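Local coordinates for protein endo-beta-1,2-glucanase (Talaromyces funiculosus, PDB 6IMV) that hydrolyses beta-1,2-glucan as an endo-acting glucanase, cutting beta-1,2-glucosidic linkages within the polysaccharide chain, at residues G139-F144 with G167-A172; K308-P313 with T389-K394; G366-A371 with Q376-I381; K408-I413 with T425-L430. All coordinates share one frame; numbering follows the deposited sequence.

Contact 1 of 4, residues G139-F144 with G167-A172. With BGC (beta-D-glucopyranose), chain D.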
loop_
_atom_site.group_PDB
_atom_site.type_symbol
_atom_site.label_atom_id
_atom_site.label_comp_id
_atom_site.label_asym_id
_atom_site.label_seq_id
_atom_site.Cartn_x
_atom_site.Cartn_y
_atom_site.Cartn_z
ATOM N N GLY A 139 11.747 -7.568 16.608
ATOM C CA GLY A 139 11.898 -7.924 15.194
ATOM C C GLY A 139 10.968 -7.151 14.264
ATOM O O GLY A 139 11.005 -7.345 13.042
ATOM N N PHE A 140 10.148 -6.267 14.838
ATOM C CA PHE A 140 9.277 -5.362 14.117
ATOM C C PHE A 140 10.017 -4.047 13.875
ATOM O O PHE A 140 11.061 -3.797 14.490
ATOM C CB PHE A 140 7.997 -5.117 14.922
ATOM C CG PHE A 140 7.176 -6.357 15.160
ATOM C CD1 PHE A 140 6.351 -6.858 14.166
ATOM C CD2 PHE A 140 7.227 -7.028 16.373
ATOM C CE1 PHE A 140 5.584 -7.990 14.383
ATOM C CE2 PHE A 140 6.462 -8.162 16.586
ATOM C CZ PHE A 140 5.640 -8.642 15.592
ATOM N N LEU A 141 9.466 -3.216 12.987
ATOM C CA LEU A 141 10.082 -1.942 12.634
ATOM C C LEU A 141 9.167 -0.788 13.038
ATOM O O LEU A 141 7.982 -0.773 12.703
ATOM C CB LEU A 141 10.341 -1.885 11.127
ATOM C CG LEU A 141 11.281 -2.943 10.555
ATOM C CD1 LEU A 141 11.388 -2.781 9.048
ATOM C CD2 LEU A 141 12.655 -2.878 11.204
ATOM N N PRO A 142 9.717 0.252 13.699
ATOM C CA PRO A 142 9.017 1.516 13.889
ATOM C C PRO A 142 9.145 2.321 12.588
ATOM O O PRO A 142 9.708 1.819 11.638
ATOM C CB PRO A 142 9.831 2.161 15.012
ATOM C CG PRO A 142 11.241 1.747 14.685
ATOM C CD PRO A 142 11.104 0.323 14.182
ATOM N N TRP A 143 8.648 3.553 12.567
ATOM C CA TRP A 143 9.126 4.529 11.577
ATOM C C TRP A 143 10.616 4.767 11.846
ATOM O O TRP A 143 11.017 4.915 13.000
ATOM C CB TRP A 143 8.324 5.829 11.640
ATOM C CG TRP A 143 6.949 5.718 11.064
ATOM C CD1 TRP A 143 5.883 5.062 11.603
ATOM C CD2 TRP A 143 6.481 6.295 9.830
ATOM N NE1 TRP A 143 4.787 5.193 10.795
ATOM C CE2 TRP A 143 5.125 5.937 9.697
ATOM C CE3 TRP A 143 7.072 7.078 8.832
ATOM C CZ2 TRP A 143 4.357 6.321 8.599
ATOM C CZ3 TRP A 143 6.312 7.461 7.747
ATOM C CH2 TRP A 143 4.972 7.086 7.636
ATOM N N PHE A 144 11.422 4.757 10.787
ATOM C CA PHE A 144 12.877 4.724 10.905
ATOM C C PHE A 144 13.516 5.730 9.944
ATOM O O PHE A 144 12.932 6.102 8.931
ATOM C CB PHE A 144 13.420 3.319 10.623
ATOM C CG PHE A 144 12.955 2.700 9.328
ATOM C CD1 PHE A 144 13.539 3.048 8.116
ATOM C CD2 PHE A 144 11.944 1.754 9.322
ATOM C CE1 PHE A 144 13.102 2.476 6.930
ATOM C CE2 PHE A 144 11.521 1.168 8.138
ATOM C CZ PHE A 144 12.100 1.531 6.941
ATOM N N GLY A 167 2.047 -5.443 9.883
ATOM C CA GLY A 167 1.147 -6.430 9.268
ATOM C C GLY A 167 1.334 -6.492 7.761
ATOM O O GLY A 167 1.403 -7.581 7.164
ATOM N N GLU A 168 1.446 -5.311 7.148
ATOM C CA GLU A 168 1.657 -5.180 5.701
ATOM C C GLU A 168 2.993 -5.817 5.297
ATOM O O GLU A 168 3.037 -6.585 4.339
ATOM C CB GLU A 168 1.577 -3.715 5.271
ATOM C CG GLU A 168 0.193 -3.118 5.463
ATOM C CD GLU A 168 0.080 -1.617 5.258
ATOM O OE1 GLU A 168 1.104 -0.928 5.357
ATOM O OE2 GLU A 168 -1.034 -1.146 5.000
ATOM N N LEU A 169 4.065 -5.506 6.029
ATOM C CA LEU A 169 5.393 -6.009 5.703
ATOM C C LEU A 169 5.443 -7.539 5.809
ATOM O O LEU A 169 6.048 -8.207 4.963
ATOM C CB LEU A 169 6.420 -5.362 6.636
ATOM C CG LEU A 169 7.863 -5.858 6.498
ATOM C CD1 LEU A 169 8.361 -5.772 5.065
ATOM C CD2 LEU A 169 8.774 -5.075 7.424
ATOM N N LEU A 170 4.831 -8.097 6.856
ATOM C CA LEU A 170 4.996 -9.512 7.163
ATOM C C LEU A 170 4.414 -10.392 6.049
ATOM O O LEU A 170 5.065 -11.360 5.624
ATOM C CB LEU A 170 4.375 -9.811 8.526
ATOM C CG LEU A 170 5.209 -9.316 9.701
ATOM C CD1 LEU A 170 4.389 -9.285 10.981
ATOM C CD2 LEU A 170 6.453 -10.177 9.865
ATOM N N TRP A 171 3.225 -10.050 5.545
ATOM C CA TRP A 171 2.611 -10.842 4.462
ATOM C C TRP A 171 3.358 -10.594 3.144
ATOM O O TRP A 171 3.385 -11.469 2.283
ATOM C CB TRP A 171 1.102 -10.586 4.359
ATOM C CG TRP A 171 0.347 -11.161 5.518
ATOM C CD1 TRP A 171 -0.197 -10.470 6.562
ATOM C CD2 TRP A 171 0.088 -12.556 5.784
ATOM N NE1 TRP A 171 -0.781 -11.333 7.446
ATOM C CE2 TRP A 171 -0.626 -12.618 6.995
ATOM C CE3 TRP A 171 0.385 -13.749 5.118
ATOM C CZ2 TRP A 171 -1.051 -13.820 7.554
ATOM C CZ3 TRP A 171 -0.020 -14.945 5.672
ATOM C CH2 TRP A 171 -0.741 -14.976 6.867
ATOM N N ALA A 172 3.985 -9.420 2.989
ATOM C CA ALA A 172 4.795 -9.158 1.794
ATOM C C ALA A 172 6.027 -10.080 1.796
ATOM O O ALA A 172 6.374 -10.673 0.775
ATOM C CB ALA A 172 5.177 -7.702 1.712
HETATM C C2 BGC D . -0.785 4.757 9.286
HETATM C C3 BGC D . 0.553 4.130 9.664
HETATM C C4 BGC D . 0.988 4.615 11.042
HETATM C C5 BGC D . -0.124 4.295 12.040
HETATM C C6 BGC D . 0.134 4.739 13.463
HETATM C C1 BGC D . -1.806 4.485 10.378
HETATM O O2 BGC D . -1.287 4.162 8.097
HETATM O O3 BGC D . 1.564 4.457 8.716
HETATM O O4 BGC D . 2.184 3.950 11.417
HETATM O O5 BGC D . -1.333 4.925 11.638
HETATM O O6 BGC D . 0.329 6.135 13.479
#

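Contact 2 of 4, residues K308-P313 with T389-K394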
loop_
_atom_site.group_PDB
_atom_site.type_symbol
_atom_site.label_atom_id
_atom_site.label_comp_id
_atom_site.label_asym_id
_atom_site.label_seq_id
_atom_site.Cartn_x
_atom_site.Cartn_y
_atom_site.Cartn_z
ATOM N N LYS A 308 -5.307 -4.447 2.178
ATOM C CA LYS A 308 -5.196 -5.843 2.615
ATOM C C LYS A 308 -5.407 -6.817 1.448
ATOM O O LYS A 308 -4.829 -7.896 1.450
ATOM C CB LYS A 308 -6.174 -6.153 3.751
ATOM C CG LYS A 308 -7.645 -6.183 3.359
ATOM C CD LYS A 308 -8.583 -6.164 4.544
ATOM C CE LYS A 308 -10.025 -6.410 4.155
ATOM N NZ LYS A 308 -10.900 -6.541 5.344
ATOM N N VAL A 309 -6.227 -6.439 0.458
ATOM C CA VAL A 309 -6.606 -7.359 -0.623
ATOM C C VAL A 309 -5.410 -7.602 -1.557
ATOM O O VAL A 309 -5.421 -8.577 -2.298
ATOM C CB VAL A 309 -7.842 -6.869 -1.401
ATOM C CG1 VAL A 309 -8.993 -6.547 -0.467
ATOM C CG2 VAL A 309 -7.526 -5.689 -2.307
ATOM N N LEU A 310 -4.390 -6.733 -1.494
ATOM C CA LEU A 310 -3.136 -6.907 -2.244
ATOM C C LEU A 310 -2.296 -8.048 -1.658
ATOM O O LEU A 310 -1.399 -8.553 -2.338
ATOM C CB LEU A 310 -2.299 -5.623 -2.208
ATOM C CG LEU A 310 -2.818 -4.418 -2.990
ATOM C CD1 LEU A 310 -2.045 -3.170 -2.586
ATOM C CD2 LEU A 310 -2.711 -4.640 -4.492
ATOM N N GLU A 311 -2.522 -8.391 -0.387
ATOM C CA GLU A 311 -1.561 -9.210 0.368
ATOM C C GLU A 311 -2.144 -10.574 0.776
ATOM O O GLU A 311 -1.392 -11.474 1.044
ATOM C CB GLU A 311 -1.078 -8.442 1.597
ATOM C CG GLU A 311 -0.455 -7.099 1.248
ATOM C CD GLU A 311 0.572 -6.594 2.244
ATOM O OE1 GLU A 311 1.305 -7.438 2.850
ATOM O OE2 GLU A 311 0.628 -5.373 2.431
ATOM N N MET A 312 -3.466 -10.721 0.846
ATOM C CA MET A 312 -4.084 -12.005 1.199
ATOM C C MET A 312 -5.258 -12.254 0.266
ATOM O O MET A 312 -5.840 -11.306 -0.253
ATOM C CB MET A 312 -4.552 -12.016 2.656
ATOM C CG MET A 312 -3.408 -11.833 3.636
ATOM S SD MET A 312 -3.926 -11.981 5.342
ATOM C CE MET A 312 -4.015 -13.765 5.534
ATOM N N PRO A 313 -5.610 -13.530 -0.006
ATOM C CA PRO A 313 -6.599 -13.861 -1.036
ATOM C C PRO A 313 -8.065 -13.648 -0.617
ATOM O O PRO A 313 -8.884 -14.560 -0.720
ATOM C CB PRO A 313 -6.292 -15.343 -1.314
ATOM C CG PRO A 313 -5.804 -15.870 0.009
ATOM C CD PRO A 313 -5.006 -14.728 0.605
ATOM N N THR A 389 -9.414 -0.100 -8.041
ATOM C CA THR A 389 -10.147 -0.192 -9.293
ATOM C C THR A 389 -9.378 -1.102 -10.266
ATOM O O THR A 389 -9.977 -1.939 -10.952
ATOM C CB THR A 389 -10.384 1.196 -9.897
ATOM O OG1 THR A 389 -10.714 2.116 -8.856
ATOM C CG2 THR A 389 -11.470 1.186 -10.947
ATOM N N VAL A 390 -8.051 -0.942 -10.297
ATOM C CA VAL A 390 -7.181 -1.675 -11.212
ATOM C C VAL A 390 -7.350 -3.190 -10.999
ATOM O O VAL A 390 -7.318 -3.950 -11.967
ATOM C CB VAL A 390 -5.710 -1.241 -11.060
ATOM C CG1 VAL A 390 -4.753 -2.239 -11.702
ATOM C CG2 VAL A 390 -5.488 0.156 -11.619
ATOM N N LEU A 391 -7.531 -3.617 -9.743
ATOM C CA LEU A 391 -7.671 -5.045 -9.412
ATOM C C LEU A 391 -8.902 -5.656 -10.095
ATOM O O LEU A 391 -8.883 -6.846 -10.415
ATOM C CB LEU A 391 -7.735 -5.213 -7.892
ATOM C CG LEU A 391 -6.445 -4.867 -7.141
ATOM C CD1 LEU A 391 -6.640 -4.951 -5.639
ATOM C CD2 LEU A 391 -5.297 -5.769 -7.581
ATOM N N PHE A 392 -9.955 -4.854 -10.326
ATOM C CA PHE A 392 -11.194 -5.322 -10.969
ATOM C C PHE A 392 -11.220 -5.037 -12.475
ATOM O O PHE A 392 -11.800 -5.816 -13.234
ATOM C CB PHE A 392 -12.424 -4.712 -10.286
ATOM C CG PHE A 392 -12.720 -5.371 -8.964
ATOM C CD1 PHE A 392 -13.328 -6.616 -8.931
ATOM C CD2 PHE A 392 -12.342 -4.781 -7.769
ATOM C CE1 PHE A 392 -13.564 -7.251 -7.728
ATOM C CE2 PHE A 392 -12.581 -5.416 -6.561
ATOM C CZ PHE A 392 -13.192 -6.651 -6.544
ATOM N N ASP A 393 -10.649 -3.912 -12.901
ATOM C CA ASP A 393 -10.738 -3.500 -14.295
ATOM C C ASP A 393 -9.570 -2.558 -14.597
ATOM O O ASP A 393 -9.625 -1.380 -14.305
ATOM C CB ASP A 393 -12.107 -2.867 -14.559
ATOM C CG ASP A 393 -12.368 -2.497 -16.005
ATOM O OD1 ASP A 393 -11.386 -2.194 -16.734
ATOM O OD2 ASP A 393 -13.561 -2.517 -16.395
ATOM N N LYS A 394 -8.509 -3.100 -15.199
ATOM C CA LYS A 394 -7.281 -2.353 -15.386
ATOM C C LYS A 394 -7.484 -1.228 -16.416
ATOM O O LYS A 394 -6.826 -0.208 -16.303
ATOM C CB LYS A 394 -6.108 -3.302 -15.644
ATOM C CG LYS A 394 -6.150 -4.146 -16.904
ATOM C CD LYS A 394 -5.154 -5.295 -16.839
ATOM C CE LYS A 394 -4.856 -5.860 -18.214
ATOM N NZ LYS A 394 -3.961 -7.037 -18.122
#

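Contact 3 of 4, residues G366-A371 with Q376-I381. With NAG (2-acetamido-2-deoxy-beta-D-glucopyranose), chain C.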
loop_
_atom_site.group_PDB
_atom_site.type_symbol
_atom_site.label_atom_id
_atom_site.label_comp_id
_atom_site.label_asym_id
_atom_site.label_seq_id
_atom_site.Cartn_x
_atom_site.Cartn_y
_atom_site.Cartn_z
ATOM N N GLY A 366 -11.606 10.940 0.973
ATOM C CA GLY A 366 -12.336 9.771 0.523
ATOM C C GLY A 366 -13.744 10.126 0.070
ATOM O O GLY A 366 -13.927 11.034 -0.735
ATOM N N ILE A 367 -14.724 9.389 0.599
ATOM C CA ILE A 367 -16.132 9.508 0.216
ATOM C C ILE A 367 -16.949 9.556 1.502
ATOM O O ILE A 367 -17.257 8.518 2.088
ATOM C CB ILE A 367 -16.566 8.362 -0.716
ATOM C CG1 ILE A 367 -15.618 8.233 -1.914
ATOM C CG2 ILE A 367 -18.021 8.541 -1.144
ATOM C CD1 ILE A 367 -16.091 7.274 -2.971
ATOM N N PRO A 368 -17.268 10.771 1.992
ATOM C CA PRO A 368 -17.823 10.949 3.331
ATOM C C PRO A 368 -19.140 10.216 3.621
ATOM O O PRO A 368 -19.333 9.779 4.738
ATOM C CB PRO A 368 -18.067 12.465 3.488
ATOM C CG PRO A 368 -17.544 13.131 2.225
ATOM C CD PRO A 368 -17.027 12.044 1.303
ATOM N N SER A 369 -20.018 10.084 2.628
ATOM C CA SER A 369 -21.371 9.521 2.843
ATOM C C SER A 369 -21.323 8.018 3.150
ATOM O O SER A 369 -22.328 7.450 3.562
ATOM C CB SER A 369 -22.274 9.808 1.664
ATOM O OG SER A 369 -21.767 9.216 0.473
ATOM N N ILE A 370 -20.177 7.366 2.913
ATOM C CA ILE A 370 -20.022 5.932 3.162
ATOM C C ILE A 370 -18.797 5.701 4.056
ATOM O O ILE A 370 -18.113 4.681 3.932
ATOM C CB ILE A 370 -19.923 5.167 1.825
ATOM C CG1 ILE A 370 -18.883 5.784 0.889
ATOM C CG2 ILE A 370 -21.294 5.091 1.164
ATOM C CD1 ILE A 370 -18.650 5.010 -0.387
ATOM N N ALA A 371 -18.537 6.663 4.949
ATOM C CA ALA A 371 -17.328 6.723 5.785
ATOM C C ALA A 371 -17.726 6.953 7.247
ATOM O O ALA A 371 -18.683 7.662 7.530
ATOM C CB ALA A 371 -16.412 7.822 5.300
ATOM N N GLN A 376 -13.977 15.745 5.940
ATOM C CA GLN A 376 -13.044 15.341 4.890
ATOM C C GLN A 376 -12.593 16.565 4.086
ATOM O O GLN A 376 -13.351 17.513 3.904
ATOM C CB GLN A 376 -13.681 14.292 3.976
ATOM C CG GLN A 376 -13.973 12.985 4.695
ATOM C CD GLN A 376 -14.039 11.777 3.782
ATOM O OE1 GLN A 376 -13.767 11.858 2.586
ATOM N NE2 GLN A 376 -14.441 10.646 4.346
ATOM N N GLU A 377 -11.338 16.517 3.637
ATOM C CA GLU A 377 -10.769 17.457 2.688
ATOM C C GLU A 377 -10.738 16.774 1.316
ATOM O O GLU A 377 -10.081 15.728 1.158
ATOM C CB GLU A 377 -9.365 17.889 3.125
ATOM C CG GLU A 377 -8.769 18.941 2.202
ATOM C CD GLU A 377 -7.405 19.490 2.580
ATOM O OE1 GLU A 377 -7.034 19.375 3.755
ATOM O OE2 GLU A 377 -6.712 20.028 1.677
ATOM N N LEU A 378 -11.432 17.383 0.343
ATOM C CA LEU A 378 -11.649 16.817 -0.987
ATOM C C LEU A 378 -11.151 17.764 -2.089
ATOM O O LEU A 378 -11.650 17.732 -3.215
ATOM C CB LEU A 378 -13.150 16.555 -1.144
ATOM C CG LEU A 378 -13.764 15.604 -0.122
ATOM C CD1 LEU A 378 -15.260 15.449 -0.368
ATOM C CD2 LEU A 378 -13.059 14.256 -0.157
ATOM N N ASP A 379 -10.143 18.586 -1.793
ATOM C CA ASP A 379 -9.633 19.514 -2.803
ATOM C C ASP A 379 -8.444 18.904 -3.569
ATOM O O ASP A 379 -8.057 19.447 -4.591
ATOM C CB ASP A 379 -9.300 20.880 -2.196
ATOM C CG ASP A 379 -8.273 20.847 -1.084
ATOM O OD1 ASP A 379 -7.956 19.763 -0.586
ATOM O OD2 ASP A 379 -7.794 21.919 -0.737
ATOM N N VAL A 380 -7.896 17.778 -3.086
ATOM C CA VAL A 380 -6.702 17.152 -3.667
ATOM C C VAL A 380 -7.001 15.688 -4.029
ATOM O O VAL A 380 -7.489 14.915 -3.192
ATOM C CB VAL A 380 -5.510 17.264 -2.695
ATOM C CG1 VAL A 380 -4.305 16.441 -3.154
ATOM C CG2 VAL A 380 -5.129 18.724 -2.464
ATOM N N ILE A 381 -6.628 15.319 -5.265
ATOM C CA ILE A 381 -6.812 13.988 -5.849
ATOM C C ILE A 381 -5.430 13.390 -6.155
ATOM O O ILE A 381 -4.434 14.116 -6.289
ATOM C CB ILE A 381 -7.687 14.049 -7.118
ATOM C CG1 ILE A 381 -7.167 15.082 -8.123
ATOM C CG2 ILE A 381 -9.147 14.282 -6.749
ATOM C CD1 ILE A 381 -7.905 15.106 -9.437
HETATM C C1 NAG C . -3.712 21.747 1.954
HETATM C C2 NAG C . -4.137 22.063 3.375
HETATM C C3 NAG C . -5.325 23.013 3.325
HETATM C C4 NAG C . -4.940 24.284 2.597
HETATM C C5 NAG C . -4.324 23.960 1.242
HETATM C C6 NAG C . -3.718 25.217 0.624
HETATM C C7 NAG C . -3.616 20.154 4.825
HETATM C C8 NAG C . -4.203 18.998 5.583
HETATM N N2 NAG C . -4.480 20.857 4.103
HETATM O O3 NAG C . -5.756 23.317 4.640
HETATM O O4 NAG C . -6.141 25.045 2.394
HETATM O O5 NAG C . -3.300 22.960 1.333
HETATM O O6 NAG C . -3.262 24.890 -0.684
HETATM O O7 NAG C . -2.428 20.424 4.872
#

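Contact 4 of 4, residues K408-I413 with T425-L430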
loop_
_atom_site.group_PDB
_atom_site.type_symbol
_atom_site.label_atom_id
_atom_site.label_comp_id
_atom_site.label_asym_id
_atom_site.label_seq_id
_atom_site.Cartn_x
_atom_site.Cartn_y
_atom_site.Cartn_z
ATOM N N LYS A 408 -1.451 19.210 -15.324
ATOM C CA LYS A 408 -0.137 19.838 -15.408
ATOM C C LYS A 408 0.741 19.331 -14.260
ATOM O O LYS A 408 0.280 19.229 -13.125
ATOM C CB LYS A 408 -0.251 21.365 -15.381
ATOM C CG LYS A 408 -0.897 21.959 -16.619
ATOM C CD LYS A 408 -0.061 21.752 -17.849
ATOM C CE LYS A 408 -0.805 22.079 -19.117
ATOM N NZ LYS A 408 -0.052 21.575 -20.293
ATOM N N LYS A 409 1.989 18.987 -14.610
ATOM C CA LYS A 409 3.050 18.537 -13.700
ATOM C C LYS A 409 2.763 17.153 -13.100
ATOM O O LYS A 409 3.419 16.778 -12.159
ATOM C CB LYS A 409 3.264 19.519 -12.541
ATOM C CG LYS A 409 3.322 20.993 -12.906
ATOM C CD LYS A 409 3.516 21.890 -11.691
ATOM C CE LYS A 409 4.971 22.183 -11.407
ATOM N NZ LYS A 409 5.536 23.194 -12.341
ATOM N N MET A 410 1.831 16.380 -13.664
ATOM C CA MET A 410 1.394 15.156 -13.000
ATOM C C MET A 410 2.120 13.919 -13.552
ATOM O O MET A 410 1.910 12.810 -13.049
ATOM C CB MET A 410 -0.126 15.005 -13.079
ATOM C CG MET A 410 -0.843 15.911 -12.082
ATOM S SD MET A 410 -0.253 15.624 -10.372
ATOM C CE MET A 410 -0.976 14.020 -10.030
ATOM N N GLN A 411 3.009 14.115 -14.530
ATOM C CA GLN A 411 4.049 13.138 -14.853
ATOM C C GLN A 411 5.424 13.791 -14.695
ATOM O O GLN A 411 5.594 15.015 -14.869
ATOM C CB GLN A 411 3.919 12.578 -16.271
ATOM C CG GLN A 411 2.674 11.741 -16.501
ATOM C CD GLN A 411 2.631 11.188 -17.906
ATOM O OE1 GLN A 411 2.407 11.914 -18.884
ATOM N NE2 GLN A 411 2.862 9.885 -18.017
ATOM N N ASN A 412 6.407 12.940 -14.376
ATOM C CA ASN A 412 7.791 13.335 -14.197
ATOM C C ASN A 412 8.685 12.184 -14.677
ATOM O O ASN A 412 8.176 11.118 -15.009
ATOM C CB ASN A 412 8.061 13.717 -12.739
ATOM C CG ASN A 412 7.729 12.602 -11.775
ATOM O OD1 ASN A 412 8.488 11.644 -11.647
ATOM N ND2 ASN A 412 6.608 12.723 -11.085
ATOM N N ILE A 413 10.006 12.399 -14.654
ATOM C CA ILE A 413 10.989 11.407 -15.142
ATOM C C ILE A 413 11.092 10.207 -14.198
ATOM O O ILE A 413 11.872 9.290 -14.474
ATOM C CB ILE A 413 12.378 12.039 -15.369
ATOM C CG1 ILE A 413 12.958 12.681 -14.106
ATOM C CG2 ILE A 413 12.344 13.016 -16.532
ATOM C CD1 ILE A 413 14.438 12.978 -14.209
ATOM N N THR A 425 -4.798 24.181 -9.527
ATOM C CA THR A 425 -4.045 25.387 -9.148
ATOM C C THR A 425 -2.790 25.036 -8.337
ATOM O O THR A 425 -2.012 25.914 -7.981
ATOM C CB THR A 425 -4.902 26.356 -8.323
ATOM O OG1 THR A 425 -5.289 25.688 -7.119
ATOM C CG2 THR A 425 -6.125 26.846 -9.072
ATOM N N GLY A 426 -2.601 23.755 -8.020
ATOM C CA GLY A 426 -1.471 23.313 -7.227
ATOM C C GLY A 426 -1.207 21.825 -7.388
ATOM O O GLY A 426 -2.109 21.060 -7.712
ATOM N N VAL A 427 0.042 21.434 -7.130
ATOM C CA VAL A 427 0.507 20.070 -7.260
ATOM C C VAL A 427 1.455 19.777 -6.090
ATOM O O VAL A 427 2.157 20.675 -5.610
ATOM C CB VAL A 427 1.183 19.881 -8.635
ATOM C CG1 VAL A 427 2.069 18.660 -8.686
ATOM C CG2 VAL A 427 0.170 19.832 -9.765
ATOM N N SER A 428 1.449 18.523 -5.622
ATOM C CA SER A 428 2.454 18.026 -4.686
ATOM C C SER A 428 3.656 17.540 -5.492
ATOM O O SER A 428 3.602 16.470 -6.092
ATOM C CB SER A 428 1.905 16.924 -3.813
ATOM O OG SER A 428 2.852 16.551 -2.823
ATOM N N ALA A 429 4.724 18.346 -5.522
ATOM C CA ALA A 429 5.906 18.043 -6.331
ATOM C C ALA A 429 6.770 17.052 -5.550
ATOM O O ALA A 429 7.795 17.402 -4.947
ATOM C CB ALA A 429 6.633 19.324 -6.666
ATOM N N LEU A 430 6.287 15.808 -5.516
ATOM C CA LEU A 430 6.751 14.813 -4.595
ATOM C C LEU A 430 6.541 13.426 -5.213
ATOM O O LEU A 430 5.641 13.240 -6.043
ATOM C CB LEU A 430 5.950 14.992 -3.299
ATOM C CG LEU A 430 6.321 14.069 -2.137
ATOM C CD1 LEU A 430 7.660 14.467 -1.549
ATOM C CD2 LEU A 430 5.243 14.083 -1.068
#

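Contact 1 of 4, residues G139-F144 with G167-A172
Phe140 reaches helix 163-182 with the rim of its ring: CE1 lies 3.8 Å from CD1 of Leu170, and that methyl sits at the ring edge, near its plane. The two side chains are roughly perpendicular. The ring also makes an edge-to-face contact with Phe210 and rests on Thr202 and Thr205 of helix 186-210, so a broad, flat phenyl suits a place where two helices must be bridged. At Leu141 the branched end does the touching, CD1 standing 3.8 Å from CD2 of Leu169. Leu169 carries its CG anti to the backbone N (chi1 176°), which brings CD2 to this methyl. The carbonyl O of Leu141, a buried residue, accepts a hydrogen bond from ND2 of Asn166, one turn earlier on the same helix. Trp143 then turns to the sugar: its NE1 donates to O4 of the bound beta-D-glucopyranose at 3.0 Å, nearly straight at 176°, with the hydroxyl at the indole edge. Trp157 meets the indole ring nearby. A loop packed by leucine and phenylalanine onto helix 163-182 while presenting a tryptophan to the sugar is consistent with the substrate cleft of an (alpha/alpha)6-barrel glycoside hydrolase.

Contact 2 of 4, residues K308-P313 with T389-K394
Leu391, of helix 387-392, lays its branched end against Val309 and Leu310, joining that helix to the loop before helix 318-337 in what is probably an (alpha/alpha)6 barrel. The contact across the segments is wholly apolar. CD1 of Leu391 meets CG2 of Val309 at 3.5 Å, and CD2 of Leu310 comes to the same methyl at 4.1 Å. In Val309, CG1 is anti to the carbonyl carbon (chi1 -52°), leaving CG2 to face Leu391. Val309 points its CB toward Leu391 and needs only a short branch, whereas CB of Leu310 is turned less directly and its longer side chain brings its end round to that methyl. Backbone bonds shape both partners: the carbonyl O of Lys308 accepts from the N of Glu311 and of Met312, and that of Thr389 from Phe392 and Asp393. Charged groups are settled away from the methyls. Lys308 NZ forms a salt bridge with Glu252, and Asp393, as N-cap of helix 394-405, accepts from Val396 N at its OD1.

Contact 3 of 4, residues G366-A371 with Q376-I381
The amide of Gln376 is layered against Pro368, whose ring lies over one face; CD of Pro368 comes to 3.5 Å from OE1. Gly366 N approaches from the opposite side of the amide plane, giving OE1 a weak bond of 2.8 Å, bent to 119°. A CB on Gly366 would crowd that oxygen, so glycine is apt. Near the plane, CB of Ala371 stands 3.6 Å from NE2. That nitrogen gives its hydrogens to the carbonyls of Trp300 and Gln373, which fix how the amide is rotated. These residues belong to the irregular connection between strands 357-362 and 380-381, where Pro368 and Ser369 form a short 3-10 turn that suits the fixed phi of proline. Replacing Gln376 by a leucine would probably leave the Trp300 and Gln373 carbonyls without this donor and Gly366 N without its weak acceptor. Leu378 adds an apolar flank: CD2 lies 3.4 Å from the carbonyl O of Gly366, and CD1 lies 4.2 Å from CG of Pro368. Glu377 points its CB away from 366-371, and its extended chain (CG anti to the backbone N) ends at a protein-attached glycan, OE1 accepting from N2 of 2-acetamido-2-deoxy-beta-D-glucopyranose at 3.0 Å and 162°.

Contact 4 of 4, residues K408-I413 with T425-L430
Val427 puts both of its methyls against the turn at Lys408, Lys409 and Met410. CG2 lies 3.4 Å from the carbonyl O of Lys408, while CG1 lies 4.1 Å from CB of Lys409. SD of Met410 also comes to CG1, at 4.2 Å, the two side chains running alongside in opposite senses. Met410 is bent at chi2 (-55°) and again at chi3, which folds its thioether back toward the valine; a flexible, unbranched chain can do this where a stiffer one could not. An alanine at Val427 is likely to leave a gap beside the Lys408 carbonyl and take from the Met410 sulfur the methyl it packs against. The next shell holds these groups in position. Lys409 has a left-handed backbone (phi 69°), its N bonded to Asp500 and its O to Thr417 OG1. Only the near, aliphatic end of this lysine serves the contact: NZ turns away to the carbonyls of Val499 and Trp66. Val427 is held by backbone bonding to Thr351, and Ala429 centres an inverse gamma turn just beyond. Further out, strand 415-421 pairs antiparallel with both 411-412 and 427-432, so the touching segments flank a common strand. With no hydrogen bond between the two segments, their cohesion rests on van der Waals fit, and the polar groups find their bonds around it.

In the fold
Along the chain, contact 1 closes first, contact 2 then opens and encloses contact 3 within its loop, and contact 4 follows. Contacts 1 and 2 have centres 21 Å apart yet touch: CZ2 of Trp171, on helix 163-182, lies 3.6 Å from CE of Met312, joining the two in the helical part of the fold. Contacts 3 and 4, also about 21 Å between centres, reach the same antiparallel sheet through strand 415-421, with nearest atoms about 5 Å apart. Both lie across the chain's centre from contact 1, at about 28 and 30 Å. Strand 380-381 leads on to helix 387-392, tying the sheet to the helices of this single-chain enzyme.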